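Ribonucleoside-diphosphate reductase (Pseudomonas aeruginosa, PDB 5IM3) probably catalyses the reduction of ribonucleoside diphosphates to deoxyribonucleotides for DNA synthesis, as the large subunit of a class I reductase that binds dATP at allosteric sites. Local coordinates at residues Glu741-Glu746 / Ala863-Lys868; Phe684-Met689 / Gln867-Gln872. All coordinates share one frame; numbering follows the deposited sequence.

Interaction 1 (Glu741-Glu746 / Ala863-Lys868); sequences EVDLSE and ASRRQK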
# COMPACT_ATOMS: atom_id res chain seq x y z
N GLU A 741 35.82 -7.20 -18.07
CA GLU A 741 36.22 -8.54 -18.50
C GLU A 741 35.43 -8.88 -19.75
O GLU A 741 34.19 -8.87 -19.72
CB GLU A 741 35.98 -9.57 -17.41
CG GLU A 741 36.34 -10.99 -17.80
CD GLU A 741 36.23 -11.96 -16.65
OE1 GLU A 741 36.91 -11.74 -15.62
OE2 GLU A 741 35.45 -12.93 -16.76
N VAL A 742 36.13 -9.16 -20.84
CA VAL A 742 35.50 -9.47 -22.12
C VAL A 742 36.30 -10.57 -22.80
O VAL A 742 37.53 -10.63 -22.68
CB VAL A 742 35.40 -8.21 -23.02
CG1 VAL A 742 36.75 -7.55 -23.18
CG2 VAL A 742 34.80 -8.55 -24.38
N ASP A 743 35.59 -11.45 -23.50
CA ASP A 743 36.24 -12.52 -24.25
C ASP A 743 37.09 -11.93 -25.37
O ASP A 743 36.69 -10.97 -26.04
CB ASP A 743 35.20 -13.47 -24.83
CG ASP A 743 35.82 -14.62 -25.59
OD1 ASP A 743 36.14 -14.44 -26.78
OD2 ASP A 743 35.97 -15.71 -24.99
N LEU A 744 38.28 -12.50 -25.57
CA LEU A 744 39.22 -12.01 -26.57
C LEU A 744 39.55 -13.06 -27.62
O LEU A 744 40.58 -12.95 -28.31
CB LEU A 744 40.50 -11.53 -25.88
CG LEU A 744 40.69 -10.02 -25.68
CD1 LEU A 744 39.44 -9.34 -25.15
CD2 LEU A 744 41.86 -9.77 -24.74
N SER A 745 38.71 -14.08 -27.79
CA SER A 745 39.00 -15.15 -28.72
C SER A 745 38.88 -14.66 -30.16
O SER A 745 38.18 -13.69 -30.47
CB SER A 745 38.05 -16.34 -28.49
OG SER A 745 36.72 -16.01 -28.84
N GLU A 746 39.58 -15.37 -31.06
CA GLU A 746 39.62 -15.03 -32.47
C GLU A 746 39.65 -16.31 -33.29
O GLU A 746 40.35 -17.26 -32.92
CB GLU A 746 40.85 -14.18 -32.81
CG GLU A 746 40.99 -12.93 -31.95
CD GLU A 746 42.27 -12.17 -32.24
OE1 GLU A 746 42.66 -11.32 -31.41
OE2 GLU A 746 42.88 -12.42 -33.30
N ALA A 863 25.89 -9.16 -27.17
CA ALA A 863 26.27 -7.83 -27.62
C ALA A 863 27.72 -7.52 -27.28
O ALA A 863 28.42 -6.87 -28.06
CB ALA A 863 25.34 -6.79 -26.99
N SER A 864 28.19 -8.01 -26.13
CA SER A 864 29.58 -7.77 -25.74
C SER A 864 30.55 -8.34 -26.76
O SER A 864 31.57 -7.71 -27.09
CB SER A 864 29.85 -8.38 -24.36
OG SER A 864 31.22 -8.26 -24.01
N ARG A 865 30.27 -9.53 -27.28
CA ARG A 865 31.20 -10.15 -28.23
C ARG A 865 31.06 -9.56 -29.62
O ARG A 865 32.04 -9.53 -30.37
CB ARG A 865 30.98 -11.66 -28.27
CG ARG A 865 31.65 -12.38 -27.11
CD ARG A 865 30.80 -13.52 -26.66
NE ARG A 865 31.35 -14.22 -25.50
CZ ARG A 865 32.22 -15.21 -25.57
NH1 ARG A 865 32.68 -15.63 -26.75
NH2 ARG A 865 32.66 -15.79 -24.46
N ARG A 866 29.87 -9.10 -30.00
CA ARG A 866 29.73 -8.38 -31.26
C ARG A 866 30.51 -7.07 -31.21
O ARG A 866 31.14 -6.68 -32.20
CB ARG A 866 28.26 -8.13 -31.57
CG ARG A 866 27.52 -9.36 -32.06
CD ARG A 866 26.11 -9.02 -32.52
NE ARG A 866 25.28 -8.58 -31.40
CZ ARG A 866 24.47 -9.36 -30.70
NH1 ARG A 866 24.34 -10.65 -31.01
NH2 ARG A 866 23.77 -8.86 -29.69
N GLN A 867 30.50 -6.40 -30.06
CA GLN A 867 31.17 -5.11 -29.92
C GLN A 867 32.68 -5.22 -30.04
O GLN A 867 33.35 -4.20 -30.22
CB GLN A 867 30.80 -4.48 -28.57
CG GLN A 867 31.22 -3.02 -28.42
CD GLN A 867 30.70 -2.14 -29.54
OE1 GLN A 867 29.51 -1.82 -29.58
NE2 GLN A 867 31.58 -1.76 -30.46
N LYS A 868 33.25 -6.43 -29.93
CA LYS A 868 34.69 -6.57 -30.08
C LYS A 868 35.14 -6.25 -31.49
O LYS A 868 36.29 -5.85 -31.70
CB LYS A 868 35.13 -7.99 -29.73
CG LYS A 868 34.51 -8.54 -28.47
CD LYS A 868 35.10 -9.89 -28.12
CE LYS A 868 35.01 -10.89 -29.27
NZ LYS A 868 35.64 -12.19 -28.93
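The guanidinium of Arg865 carries Asp743 on one of its faces: CB of Asp743 stands 3.4 Å above the plane, over the centre of the group, and the carboxylate follows it across the same face. The carboxylate and guanidinium planes are 27° apart, so the two groups are stacked rather than joined edge on. The salt bridge between Asp743 OD2 and Arg865 NH2 is accordingly long, at 3.4 Å. CG of Asp743 lies anti to its own backbone N (chi1 -178°), which carries it out over the arginine.

The other carboxylate oxygen, OD1, faces Lys868, whose NZ forms a salt bridge with it at 3.2 Å, a weak hydrogen bond by its geometry. A further weak bond runs from Lys868 NZ to Ser745 O, 3.3 Å away. The stronger partner of this ammonium is Asp686 on helix 679-707, and the loop residues supplement that ion pair. Within the loop, Asp743 OD1 also takes two firmer bonds, from Ser745 OG at 2.7 Å on its syn lone pair and from Ser745 N, which approaches from above the carboxylate plane. These fix the rotation of the carboxylate; Arg865 and Lys868 probably offset its charge, and also that of the nearby Asp686.

Beside the charges, Val742 places CG2 3.6 Å from Ser864 OG and against the aliphatic part of Lys868, the valine and lysine side chains running past each other in opposite directions. Ser864 OG is itself hydrogen-bonded to Arg898 O.

Far from the nucleotide sites, the contact thus joins the loop between helices 724-735 and 751-757 to helix 856-866 and the residues that follow it in the barrel domain, through a salt-bridge network of Asp743, Arg865 and Lys868, with Asp743 held by an Asx turn within its own loop.

Interaction 2 (Phe684-Met689 / Gln867-Gln872); sequences FADQSM and QKWIDQ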
# COMPACT_ATOMS: atom_id res chain seq x y z
N PHE A 684 27.85 -17.90 -32.08
CA PHE A 684 27.49 -17.45 -33.42
C PHE A 684 27.53 -15.93 -33.53
O PHE A 684 27.93 -15.39 -34.56
CB PHE A 684 26.12 -17.99 -33.81
CG PHE A 684 25.60 -17.42 -35.10
CD1 PHE A 684 26.18 -17.77 -36.31
CD2 PHE A 684 24.53 -16.54 -35.10
CE1 PHE A 684 25.70 -17.25 -37.50
CE2 PHE A 684 24.05 -16.01 -36.29
CZ PHE A 684 24.64 -16.36 -37.49
N ALA A 685 27.10 -15.23 -32.48
CA ALA A 685 27.13 -13.77 -32.50
C ALA A 685 28.56 -13.25 -32.58
O ALA A 685 28.84 -12.26 -33.27
CB ALA A 685 26.44 -13.20 -31.26
N ASP A 686 29.48 -13.91 -31.88
CA ASP A 686 30.88 -13.52 -31.91
C ASP A 686 31.48 -13.73 -33.30
O ASP A 686 32.04 -12.81 -33.89
CB ASP A 686 31.66 -14.32 -30.86
CG ASP A 686 33.08 -13.82 -30.67
OD1 ASP A 686 33.68 -13.31 -31.64
OD2 ASP A 686 33.61 -13.95 -29.55
N GLN A 687 31.35 -14.95 -33.83
CA GLN A 687 32.05 -15.31 -35.06
C GLN A 687 31.41 -14.67 -36.29
O GLN A 687 32.13 -14.32 -37.24
CB GLN A 687 32.07 -16.83 -35.21
CG GLN A 687 32.76 -17.53 -34.06
CD GLN A 687 32.60 -19.04 -34.12
OE1 GLN A 687 32.37 -19.69 -33.10
NE2 GLN A 687 32.72 -19.60 -35.32
N SER A 688 30.09 -14.50 -36.30
CA SER A 688 29.46 -13.86 -37.45
C SER A 688 29.87 -12.40 -37.56
O SER A 688 30.07 -11.89 -38.66
CB SER A 688 27.94 -13.99 -37.36
OG SER A 688 27.46 -13.57 -36.09
N MET A 689 30.00 -11.71 -36.42
CA MET A 689 30.48 -10.34 -36.46
C MET A 689 31.94 -10.27 -36.86
O MET A 689 32.35 -9.36 -37.59
CB MET A 689 30.26 -9.67 -35.10
CG MET A 689 29.10 -8.70 -35.08
SD MET A 689 29.24 -7.42 -36.34
CE MET A 689 27.61 -7.52 -37.08
N GLN A 867 30.50 -6.40 -30.06
CA GLN A 867 31.17 -5.11 -29.92
C GLN A 867 32.68 -5.22 -30.04
O GLN A 867 33.35 -4.20 -30.22
CB GLN A 867 30.80 -4.48 -28.57
CG GLN A 867 31.22 -3.02 -28.42
CD GLN A 867 30.70 -2.14 -29.54
OE1 GLN A 867 29.51 -1.82 -29.58
NE2 GLN A 867 31.58 -1.76 -30.46
N LYS A 868 33.25 -6.43 -29.93
CA LYS A 868 34.69 -6.57 -30.08
C LYS A 868 35.14 -6.25 -31.49
O LYS A 868 36.29 -5.85 -31.70
CB LYS A 868 35.13 -7.99 -29.73
CG LYS A 868 34.51 -8.54 -28.47
CD LYS A 868 35.10 -9.89 -28.12
CE LYS A 868 35.01 -10.89 -29.27
NZ LYS A 868 35.64 -12.19 -28.93
N TRP A 869 34.25 -6.44 -32.47
CA TRP A 869 34.60 -6.29 -33.87
C TRP A 869 34.02 -5.03 -34.49
O TRP A 869 34.46 -4.64 -35.58
CB TRP A 869 34.11 -7.51 -34.65
CG TRP A 869 34.47 -8.80 -33.97
CD1 TRP A 869 33.63 -9.64 -33.29
CD2 TRP A 869 35.77 -9.40 -33.90
NE1 TRP A 869 34.33 -10.72 -32.80
CE2 TRP A 869 35.65 -10.59 -33.16
CE3 TRP A 869 37.03 -9.03 -34.39
CZ2 TRP A 869 36.73 -11.43 -32.91
CZ3 TRP A 869 38.11 -9.87 -34.14
CH2 TRP A 869 37.95 -11.05 -33.40
N ILE A 870 33.07 -4.38 -33.84
CA ILE A 870 32.42 -3.19 -34.37
C ILE A 870 33.20 -1.97 -33.92
O ILE A 870 33.57 -1.84 -32.75
CB ILE A 870 30.95 -3.13 -33.89
CG1 ILE A 870 30.19 -4.36 -34.39
CG2 ILE A 870 30.28 -1.85 -34.36
CD1 ILE A 870 28.81 -4.53 -33.80
N ASP A 871 33.48 -1.06 -34.87
CA ASP A 871 34.21 0.15 -34.52
C ASP A 871 33.31 1.21 -33.90
O ASP A 871 33.79 2.02 -33.10
CB ASP A 871 34.95 0.72 -35.74
CG ASP A 871 34.12 0.68 -37.01
OD1 ASP A 871 32.92 0.37 -36.94
OD2 ASP A 871 34.69 0.95 -38.09
N GLN A 872 32.03 1.23 -34.23
CA GLN A 872 31.06 2.11 -33.59
C GLN A 872 30.34 1.32 -32.49
O GLN A 872 31.04 0.72 -31.67
CB GLN A 872 30.14 2.72 -34.65
CG GLN A 872 30.87 3.44 -35.77
CD GLN A 872 29.98 4.45 -36.47
OE1 GLN A 872 29.44 5.36 -35.85
NE2 GLN A 872 29.84 4.30 -37.78
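Both oxygens of the Asp686 carboxylate are gripped from the 867-872 segment, OD2 by the ammonium of Lys868 and OD1 by the indole N-H of Trp869. The shorter bond is the salt bridge from Lys868 NZ to Asp686 OD2, 2.8 Å, which meets the oxygen on its syn side and 23° out of the carboxylate plane. In the barrel domain of the reductase, this pairing ties helix 679-707 to the loop that leads from helix 856-866 to strand 878-881.

The lysine and aspartate side chains cross at about a right angle. Trp869 NE1 donates to Asp686 OD1 over 2.9 Å, with an N-H...O angle of 158°. Seen from the indole the bond is regular, since OD1 lies near the ring plane, at the edge; seen from the aspartate, the donor stands above the carboxylate plane. CG of Asp686 is anti to the backbone N (chi1 -171°), which sets CG out from the helix toward the 867-872 segment. Arg865 adds a weak, long ion pair to OD2. Positive groups around the buried carboxylate probably favour its ionised form, although the carboxylate of Asp743 lies close by.

One turn further along the helix the contact becomes apolar. Met689 sets CB obliquely against the indole, 3.8 Å from Trp869 CD1. Trp750 also meets the Trp869 ring, the two planes nearly parallel. A bend at chi2 brings the methionine sulphur to Ile870, whose side chain the methionine crosses at a slant. Beyond these packed groups, Gln867 reaches along its own loop and gives NE2 to Gln872 O at 2.8 Å. The sulphur itself, Met689 SD, rests 3.8 Å from Ile870 CG1 and 3.9 Å from Ile870 CD1.

How the interactions relate
From the N terminus, helix 679-707 comes first and supplies 684-689, the loop segment 741-746 follows, and helix 856-866 with the residues that follow it comes last. Interaction 2 closes the longer loop, with 177 residues between its segments, and interaction 1 the shorter, with 116; the shorter lies within the longer, and both finish in the 863-872 region, sharing Gln867 and Lys868. Their centres are about 7 Å apart. Direct packing also joins them, Arg866 CG lying 3.5 Å from Met689 CG. Together they bring helix 679-707 and the loop after helix 724-735 onto the same short segment where helix 856-866 passes into the loop before strand 878-881.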